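Local structure of putative oxidoreductase (Klebsiella pneumoniae subsp. pneumoniae MGH 78578, 3E82) at residues Ile56-Pro59 / Glu60-Val63; Ile73-Pro76 / Asn77-Ala81; Leu83-Leu86 / Ala87-Gly91. The protein is a putative oxidoreductase of the Gfo/Idh/MocA family, probably using a nicotinamide nucleotide bound to its Rossmann-fold domain. One frame throughout, in Å; residues are numbered along the deposited sequence.

How the contacts relate
The three contacts follow one another along the Rossmann-fold domain, their centres 12 to 13 Å apart. Contacts 1 and 2 each lie where a parallel strand turns into the helix that follows it; contact 3 carries the helix begun in contact 2 to its end. Contacts 1 and 2 do not touch, their nearest atoms being about 6 Å apart, but contact 3 meets both: Pro59 CB lies 3.8 Å from Leu83 CD2, and Ser75 OG lies 3.3 Å from Leu83 CD1. The side chains of Pro59, Ser75 and Leu83 come near, without touching, the glycine-rich turn after strand 8-13, consistent with a place beside the dinucleotide site of such folds.

Contact 1 (Ile56-Pro59 / Glu60-Val63); sequences IASP and EAAV
Ser58 turns its hydroxyl toward the first turn of helix 59-64, where it meets both the backbone N-H and the methyl group of Ala61. A chi1 of 74° swings OG in to the helix start, and the oxygen reaches Ala61 N at 3.3 Å in a weak capping bond and lies 3.1 Å from Ala61 CB. Ser58 is therefore the N-cap of the helix, at the end of the loop that leaves strand 54-56. Its carbonyl oxygen takes Ala62 N at 3.1 Å, and the next regular bond, Val63 N to Pro59 O, is shorter, at 2.8 Å.

The Pro59 ring and the Glu60 chain run alongside each other, in one direction. The glutamate chain bends at chi2 (62°) and folds back along the proline ring, bringing OE1 to 3.2 Å from Pro59 CD and 3.5 Å from Ser58 CB. Ile56 approaches from the strand with two ends: its CG2 branch meets the Ala61 methyl, Ala61 CB, at 3.8 Å, while CD1 passes alongside Ala62 CA. Around this junction, Ala62 also packs on Ile13 and Ala39 of the central sheet, whereas Pro59 and Glu60 touch Leu83 of helix 80-89.

Proline suits the first turn of a helix, because it has no N-H to leave without an acceptor there. One of the N-H groups at this end is met by the serine hydroxyl, although the bond is weak. The carboxylate of Glu60 lies at the same positive end of the helix dipole, where its negative charge would probably be favoured, which is consistent with a helix start suited to a negative or hydrogen-bond-accepting group.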
loop_
_atom_site.group_PDB
_atom_site.type_symbol
_atom_site.label_atom_id
_atom_site.label_comp_id
_atom_site.label_asym_id
_atom_site.label_seq_id
_atom_site.Cartn_x
_atom_site.Cartn_y
_atom_site.Cartn_z
ATOM N N ILE B 56 -1.039 -46.421 -8.610
ATOM C CA ILE B 56 -0.230 -47.129 -7.629
ATOM C C ILE B 56 -0.607 -46.598 -6.251
ATOM O O ILE B 56 -0.515 -45.396 -5.991
ATOM C CB ILE B 56 1.274 -46.915 -7.860
ATOM C CG1 ILE B 56 1.679 -47.487 -9.220
ATOM C CG2 ILE B 56 2.071 -47.581 -6.748
ATOM C CD1 ILE B 56 3.164 -47.347 -9.512
ATOM N N ALA B 57 -1.027 -47.500 -5.371
ATOM C CA ALA B 57 -1.449 -47.130 -4.027
ATOM C C ALA B 57 -0.441 -46.311 -3.228
ATOM O O ALA B 57 -0.769 -45.224 -2.756
ATOM C CB ALA B 57 -1.842 -48.383 -3.245
ATOM N N SER B 58 0.783 -46.810 -3.070
ATOM C CA SER B 58 1.772 -46.076 -2.282
ATOM C C SER B 58 2.663 -45.116 -3.065
ATOM O O SER B 58 3.161 -45.441 -4.149
ATOM C CB SER B 58 2.669 -47.043 -1.507
ATOM O OG SER B 58 3.585 -47.678 -2.375
ATOM N N PRO B 59 2.891 -43.916 -2.501
ATOM C CA PRO B 59 3.721 -42.864 -3.097
ATOM C C PRO B 59 5.144 -43.364 -3.344
ATOM O O PRO B 59 5.721 -43.125 -4.402
ATOM C CB PRO B 59 3.684 -41.757 -2.047
ATOM C CG PRO B 59 2.367 -41.966 -1.373
ATOM C CD PRO B 59 2.314 -43.462 -1.224
ATOM N N GLU B 60 5.693 -44.062 -2.353
ATOM C CA GLU B 60 7.048 -44.598 -2.431
ATOM C C GLU B 60 7.233 -45.499 -3.650
ATOM O O GLU B 60 8.213 -45.375 -4.381
ATOM C CB GLU B 60 7.376 -45.389 -1.161
ATOM C CG GLU B 60 7.257 -44.608 0.152
ATOM C CD GLU B 60 5.842 -44.098 0.418
ATOM O OE1 GLU B 60 4.870 -44.832 0.133
ATOM O OE2 GLU B 60 5.700 -42.964 0.923
ATOM N N ALA B 61 6.294 -46.412 -3.866
ATOM C CA ALA B 61 6.371 -47.319 -5.005
ATOM C C ALA B 61 6.264 -46.561 -6.330
ATOM O O ALA B 61 6.966 -46.876 -7.297
ATOM C CB ALA B 61 5.270 -48.366 -4.916
ATOM N N ALA B 62 5.377 -45.569 -6.375
ATOM C CA ALA B 62 5.187 -44.775 -7.586
ATOM C C ALA B 62 6.463 -44.015 -7.926
ATOM O O ALA B 62 6.950 -44.057 -9.056
ATOM C CB ALA B 62 4.039 -43.797 -7.393
ATOM N N VAL B 63 7.005 -43.322 -6.933
ATOM C CA VAL B 63 8.220 -42.549 -7.118
ATOM C C VAL B 63 9.406 -43.404 -7.576
ATOM O O VAL B 63 10.204 -42.969 -8.401
ATOM C CB VAL B 63 8.596 -41.814 -5.813
ATOM C CG1 VAL B 63 9.998 -41.278 -5.905
ATOM C CG2 VAL B 63 7.613 -40.672 -5.555
#

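Contact 2 (Ile73-Pro76 / Asn77-Ala81)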
loop_
_atom_site.group_PDB
_atom_site.type_symbol
_atom_site.label_atom_id
_atom_site.label_comp_id
_atom_site.label_asym_id
_atom_site.label_seq_id
_atom_site.Cartn_x
_atom_site.Cartn_y
_atom_site.Cartn_z
ATOM N N ILE B 73 5.063 -33.983 -7.454
ATOM C CA ILE B 73 4.550 -34.126 -6.098
ATOM C C ILE B 73 3.430 -33.150 -5.760
ATOM O O ILE B 73 3.634 -31.936 -5.658
ATOM C CB ILE B 73 5.703 -33.994 -5.101
ATOM C CG1 ILE B 73 6.780 -35.028 -5.465
ATOM C CG2 ILE B 73 5.204 -34.185 -3.672
ATOM C CD1 ILE B 73 7.939 -35.078 -4.506
ATOM N N ALA B 74 2.238 -33.706 -5.584
ATOM C CA ALA B 74 1.045 -32.930 -5.274
ATOM C C ALA B 74 0.305 -33.569 -4.095
ATOM O O ALA B 74 -0.921 -33.535 -4.023
ATOM C CB ALA B 74 0.134 -32.876 -6.497
ATOM N N SER B 75 1.070 -34.161 -3.188
ATOM C CA SER B 75 0.532 -34.811 -1.994
ATOM C C SER B 75 0.550 -33.777 -0.856
ATOM O O SER B 75 0.946 -32.632 -1.077
ATOM C CB SER B 75 1.404 -36.024 -1.659
ATOM O OG SER B 75 2.779 -35.677 -1.666
ATOM N N PRO B 76 0.112 -34.155 0.366
ATOM C CA PRO B 76 0.107 -33.212 1.494
ATOM C C PRO B 76 1.446 -32.508 1.721
ATOM O O PRO B 76 2.509 -33.086 1.495
ATOM C CB PRO B 76 -0.281 -34.093 2.678
ATOM C CG PRO B 76 -1.215 -35.095 2.053
ATOM C CD PRO B 76 -0.467 -35.453 0.771
ATOM N N ASN B 77 1.376 -31.263 2.188
ATOM C CA ASN B 77 2.554 -30.426 2.452
ATOM C C ASN B 77 3.721 -31.106 3.170
ATOM O O ASN B 77 4.873 -30.968 2.760
ATOM C CB ASN B 77 2.136 -29.183 3.250
ATOM C CG ASN B 77 1.470 -28.127 2.386
ATOM O OD1 ASN B 77 0.851 -28.436 1.365
ATOM N ND2 ASN B 77 1.587 -26.868 2.798
ATOM N N ALA B 78 3.424 -31.829 4.243
ATOM C CA ALA B 78 4.460 -32.506 5.013
ATOM C C ALA B 78 5.182 -33.629 4.266
ATOM O O ALA B 78 6.216 -34.110 4.727
ATOM C CB ALA B 78 3.862 -33.053 6.312
ATOM N N THR B 79 4.645 -34.046 3.122
ATOM C CA THR B 79 5.252 -35.131 2.345
ATOM C C THR B 79 6.163 -34.639 1.216
ATOM O O THR B 79 6.930 -35.412 0.640
ATOM C CB THR B 79 4.165 -36.042 1.706
ATOM O OG1 THR B 79 3.513 -35.341 0.640
ATOM C CG2 THR B 79 3.124 -36.430 2.738
ATOM N N HIS B 80 6.079 -33.350 0.908
ATOM C CA HIS B 80 6.877 -32.781 -0.168
ATOM C C HIS B 80 8.381 -33.024 -0.049
ATOM O O HIS B 80 8.985 -33.610 -0.946
ATOM C CB HIS B 80 6.588 -31.279 -0.292
ATOM C CG HIS B 80 5.199 -30.972 -0.769
ATOM N ND1 HIS B 80 4.773 -29.692 -1.054
ATOM C CD2 HIS B 80 4.138 -31.782 -1.007
ATOM C CE1 HIS B 80 3.511 -29.726 -1.447
ATOM N NE2 HIS B 80 3.102 -30.982 -1.428
ATOM N N ALA B 81 8.982 -32.591 1.054
ATOM C CA ALA B 81 10.424 -32.755 1.249
ATOM C C ALA B 81 10.878 -34.217 1.230
ATOM O O ALA B 81 11.813 -34.575 0.510
ATOM C CB ALA B 81 10.852 -32.091 2.552
#
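His80 reaches back to Ser75 across the turn that joins strand 70-73 to helix 80-89 in a beta-alpha-beta unit of the Rossmann fold. Its NE2 donates to Ser75 O at 2.7 Å, the bond bent to 137° at the hydrogen, and its ND1 is bonded to Pro99 O, so that both ring nitrogens are engaged by carbonyl oxygens of different loops. Asn77 CA lies over the centre of one face of the ring.

Residues Pro76-Thr79 form a type I beta turn, in which Pro76 O accepts two donors from the same residue. Thr79 OG1, at 2.6 Å, lies in the carbonyl plane on a lone pair; Thr79 N, at 2.9 Å, comes from above that plane. A chi1 of 72° tucks OG1 in against the backbone, within bonding distance of Pro76 O. Thr79 OG1 also accepts from Ser75 OG, though the 2.4 Å separation is very short and its exact value doubtful. If that bond is real, the two hydroxyls form a short relay ending on Pro76 O. Ile73 and His80 run past one another in opposing senses, and Ile73 CG2 stops 3.7 Å from His80 CD2.

Contact 3 (Leu83-Leu86 / Ala87-Gly91)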
loop_
_atom_site.group_PDB
_atom_site.type_symbol
_atom_site.label_atom_id
_atom_site.label_comp_id
_atom_site.label_asym_id
_atom_site.label_seq_id
_atom_site.Cartn_x
_atom_site.Cartn_y
_atom_site.Cartn_z
ATOM N N LEU B 83 9.338 -37.004 0.004
ATOM C CA LEU B 83 9.106 -37.657 -1.286
ATOM C C LEU B 83 10.051 -37.136 -2.367
ATOM O O LEU B 83 10.474 -37.889 -3.246
ATOM C CB LEU B 83 7.653 -37.473 -1.738
ATOM C CG LEU B 83 6.616 -38.339 -1.017
ATOM C CD1 LEU B 83 5.205 -37.918 -1.405
ATOM C CD2 LEU B 83 6.861 -39.801 -1.378
ATOM N N ALA B 84 10.373 -35.847 -2.308
ATOM C CA ALA B 84 11.278 -35.253 -3.278
ATOM C C ALA B 84 12.639 -35.895 -3.041
ATOM O O ALA B 84 13.369 -36.209 -3.979
ATOM C CB ALA B 84 11.363 -33.745 -3.069
ATOM N N ARG B 85 12.960 -36.096 -1.769
ATOM C CA ARG B 85 14.224 -36.705 -1.382
ATOM C C ARG B 85 14.314 -38.123 -1.944
ATOM O O ARG B 85 15.331 -38.515 -2.517
ATOM C CB ARG B 85 14.326 -36.751 0.142
ATOM C CG ARG B 85 15.738 -36.694 0.671
ATOM C CD ARG B 85 15.750 -36.642 2.193
ATOM N NE ARG B 85 16.850 -35.826 2.703
ATOM C CZ ARG B 85 16.778 -34.513 2.906
ATOM N NH1 ARG B 85 15.654 -33.862 2.644
ATOM N NH2 ARG B 85 17.828 -33.850 3.375
ATOM N N LEU B 86 13.236 -38.883 -1.771
ATOM C CA LEU B 86 13.177 -40.257 -2.246
ATOM C C LEU B 86 13.265 -40.313 -3.769
ATOM O O LEU B 86 13.982 -41.140 -4.329
ATOM C CB LEU B 86 11.872 -40.911 -1.790
ATOM C CG LEU B 86 11.802 -42.421 -2.018
ATOM C CD1 LEU B 86 12.862 -43.107 -1.162
ATOM C CD2 LEU B 86 10.423 -42.934 -1.660
ATOM N N ALA B 87 12.525 -39.432 -4.435
ATOM C CA ALA B 87 12.528 -39.383 -5.893
ATOM C C ALA B 87 13.928 -39.116 -6.440
ATOM O O ALA B 87 14.395 -39.818 -7.341
ATOM C CB ALA B 87 11.559 -38.306 -6.380
ATOM N N LEU B 88 14.589 -38.096 -5.896
ATOM C CA LEU B 88 15.937 -37.734 -6.326
ATOM C C LEU B 88 16.921 -38.880 -6.112
ATOM O O LEU B 88 17.700 -39.213 -7.008
ATOM C CB LEU B 88 16.422 -36.486 -5.581
ATOM C CG LEU B 88 15.742 -35.171 -5.984
ATOM C CD1 LEU B 88 16.297 -34.028 -5.128
ATOM C CD2 LEU B 88 15.988 -34.889 -7.468
ATOM N N ASN B 89 16.891 -39.480 -4.926
ATOM C CA ASN B 89 17.776 -40.603 -4.626
ATOM C C ASN B 89 17.483 -41.785 -5.555
ATOM O O ASN B 89 18.340 -42.641 -5.776
ATOM C CB ASN B 89 17.622 -41.011 -3.151
ATOM C CG ASN B 89 18.495 -40.177 -2.220
ATOM O OD1 ASN B 89 18.104 -39.850 -1.097
ATOM N ND2 ASN B 89 19.693 -39.839 -2.682
ATOM N N ALA B 90 16.276 -41.814 -6.116
ATOM C CA ALA B 90 15.872 -42.877 -7.032
ATOM C C ALA B 90 16.221 -42.517 -8.475
ATOM O O ALA B 90 15.816 -43.207 -9.413
ATOM C CB ALA B 90 14.371 -43.129 -6.915
ATOM N N GLY B 91 16.971 -41.432 -8.647
ATOM C CA GLY B 91 17.353 -41.008 -9.979
ATOM C C GLY B 91 16.235 -40.410 -10.820
ATOM O O GLY B 91 16.313 -40.433 -12.048
#
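The flat amide of Asn89 lies close to the backbone carbonyl of Arg85, one turn back along helix 80-89. Arg85 O comes obliquely over the amide plane, 3.6 Å from Asn89 CG and 3.4 Å from OD1; since both oxygens are acceptors, this is proximity and not a bond. The other flat group, the guanidinium of Arg85, does not stack on the amide. It is carried away by an extended chain, with CG nearly opposite the backbone N (chi1 -151°), and its NH2 forms a salt bridge with Glu109 of helix 104-116. That helix also supplies Leu113, which touches both Arg85 and Asn89.

Between the two segments the backbone bonds of the helix run on in regular steps. Ala87, Leu88 and Asn89 donate their N-H to the carbonyls of Leu83, Ala84 and Arg85, with Ala87 N 2.8 Å from Leu83 O. Side chains settle against the same carbonyls: Ala87 CB rests 3.3 Å from Leu83 O, and Leu88 CG is equally close to Ala84 O. The last step, Ala90 N to Leu86 O, is weak, its angle falling to 127° as Ala90 departs from helical geometry.

A Schellman motif then closes the helix, with Gly91 at the C-prime position in a positive-phi conformation that glycine readily adopts. Gly91 N returns to Leu88 O at 2.9 Å and Lys92 N to Ala87 O. The carbonyls of Ala87 and Leu88 thereby gain N-H partners where the i to i+4 pattern gives out, before the chain goes on to strand 93-96.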